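Local structure of cephalosporin hydroxylase CMCI (Streptomyces clavuligerus, 2BM8) at residues Pro190-Tyr193 against Leu199-Glu202. The protein probably takes part in the methoxylation of the cephalosporin nucleus during cephamycin biosynthesis, as a Rossmann-type methyltransferase relative. The protein carries 3 engineered substitutions. Residues are numbered along the deposited sequence; the frame is centred on the assembly and turned at random.
Sequences PYWY and LFSE. Engineered in segment 199-202: Phe200 (natural residue Leu).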
loop_
_atom_site.group_PDB
_atom_site.type_symbol
_atom_site.label_atom_id
_atom_site.label_comp_id
_atom_site.label_asym_id
_atom_site.label_seq_id
_atom_site.Cartn_x
_atom_site.Cartn_y
_atom_site.Cartn_z
ATOM N N PRO B 190 20.163 10.565 -2.872
ATOM C CA PRO B 190 19.093 9.952 -3.666
ATOM C C PRO B 190 18.524 10.836 -4.770
ATOM O O PRO B 190 18.176 10.287 -5.805
ATOM C CB PRO B 190 18.023 9.651 -2.618
ATOM C CG PRO B 190 18.824 9.407 -1.399
ATOM C CD PRO B 190 19.851 10.522 -1.438
ATOM N N TYR B 191 18.433 12.148 -4.558
ATOM C CA TYR B 191 17.968 13.073 -5.602
ATOM C C TYR B 191 18.997 13.273 -6.734
ATOM O O TYR B 191 18.640 13.321 -7.892
ATOM C CB TYR B 191 17.543 14.426 -4.993
ATOM C CG TYR B 191 16.368 14.318 -4.036
ATOM C CD1 TYR B 191 16.568 14.029 -2.693
ATOM C CD2 TYR B 191 15.059 14.493 -4.478
ATOM C CE1 TYR B 191 15.505 13.907 -1.804
ATOM C CE2 TYR B 191 13.982 14.388 -3.601
ATOM C CZ TYR B 191 14.216 14.095 -2.262
ATOM O OH TYR B 191 13.163 13.991 -1.381
ATOM N N TRP B 192 20.273 13.393 -6.392
ATOM C CA TRP B 192 21.326 13.466 -7.394
ATOM C C TRP B 192 21.379 12.199 -8.259
ATOM O O TRP B 192 21.662 12.286 -9.436
ATOM C CB TRP B 192 22.697 13.685 -6.744
ATOM C CG TRP B 192 22.928 15.058 -6.218
ATOM C CD1 TRP B 192 22.323 16.207 -6.625
ATOM C CD2 TRP B 192 23.847 15.433 -5.190
ATOM N NE1 TRP B 192 22.800 17.273 -5.903
ATOM C CE2 TRP B 192 23.740 16.827 -5.015
ATOM C CE3 TRP B 192 24.751 14.729 -4.389
ATOM C CZ2 TRP B 192 24.497 17.535 -4.071
ATOM C CZ3 TRP B 192 25.516 15.439 -3.447
ATOM C CH2 TRP B 192 25.381 16.827 -3.304
ATOM N N TYR B 193 21.108 11.038 -7.675
ATOM C CA TYR B 193 21.098 9.792 -8.423
ATOM C C TYR B 193 19.870 9.692 -9.328
ATOM O O TYR B 193 19.921 9.070 -10.397
ATOM C CB TYR B 193 21.134 8.586 -7.483
ATOM C CG TYR B 193 21.168 7.271 -8.217
ATOM C CD1 TYR B 193 22.169 6.998 -9.140
ATOM C CD2 TYR B 193 20.200 6.300 -8.003
ATOM C CE1 TYR B 193 22.211 5.774 -9.828
ATOM C CE2 TYR B 193 20.240 5.065 -8.690
ATOM C CZ TYR B 193 21.247 4.820 -9.597
ATOM O OH TYR B 193 21.296 3.626 -10.281
ATOM N N LEU B 199 26.440 10.859 -14.030
ATOM C CA LEU B 199 27.473 11.707 -13.463
ATOM C C LEU B 199 27.640 11.392 -11.984
ATOM O O LEU B 199 28.756 11.382 -11.459
ATOM C CB LEU B 199 27.126 13.184 -13.642
ATOM C CG LEU B 199 27.356 13.760 -15.033
ATOM C CD1 LEU B 199 26.649 15.098 -15.133
ATOM C CD2 LEU B 199 28.850 13.892 -15.343
ATOM N N PHE B 200 26.535 11.126 -11.302
ATOM C CA PHE B 200 26.622 10.844 -9.887
ATOM C C PHE B 200 27.441 9.591 -9.639
ATOM O O PHE B 200 28.321 9.593 -8.812
ATOM C CB PHE B 200 25.264 10.691 -9.229
ATOM C CG PHE B 200 25.367 10.396 -7.766
ATOM C CD1 PHE B 200 25.743 11.393 -6.881
ATOM C CD2 PHE B 200 25.149 9.110 -7.286
ATOM C CE1 PHE B 200 25.884 11.119 -5.528
ATOM C CE2 PHE B 200 25.276 8.826 -5.944
ATOM C CZ PHE B 200 25.645 9.825 -5.058
ATOM N N SER B 201 27.139 8.529 -10.370
ATOM C CA SER B 201 27.807 7.242 -10.194
ATOM C C SER B 201 29.296 7.328 -10.460
ATOM O O SER B 201 30.090 6.676 -9.797
ATOM C CB SER B 201 27.193 6.217 -11.127
ATOM O OG SER B 201 25.813 6.097 -10.850
ATOM N N GLU B 202 29.663 8.135 -11.441
ATOM C CA GLU B 202 31.054 8.382 -11.751
ATOM C C GLU B 202 31.737 9.144 -10.615
ATOM O O GLU B 202 32.804 8.760 -10.166
ATOM C CB GLU B 202 31.158 9.174 -13.058
ATOM C CG GLU B 202 32.455 8.936 -13.822
ATOM C CD GLU B 202 32.819 10.064 -14.779
ATOM O OE1 GLU B 202 33.503 9.779 -15.787
ATOM O OE2 GLU B 202 32.441 11.232 -14.535
#
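Two short consecutive helices, 189-195 and 197-205, meet at a corner in the link between strands 182-185 and 211-214 of the Rossmann-like sheet, and Phe200, an engineered residue (Leu in the natural sequence), fills the angle between Trp192 and Tyr193. The backbones come closest at Tyr193 and Phe200, whose CA atoms lie 5.8 Å apart. The Phe200 ring reaches across to the first helix because chi1 of 180° swings it away from its own backbone N, and its side chain crosses those of Trp192 and Tyr193 at about a right angle. CD1 meets Trp192 CB at 3.8 Å, while CE1 lies at the edge of the indole, 4.0 Å from Trp192 CE3. The other ortho carbon, CD2, stands 4.1 Å from both CB and CD1 of Tyr193. Ser201 OG sits at the edge of the phenol ring, 3.8 Å from Tyr193 CE1, and is hydrogen-bonded to Pro197 O. Trp192 NE1 is hydrogen-bonded to Asn13 OD1 of a second subunit, and Trp41 of a third meets the Tyr193 and Phe200 rings edge-to-face. What joins the two segments here is apolar packing of side chains, with no hydrogen bond between them, and the same rings extend into the subunit interfaces of the hexamer.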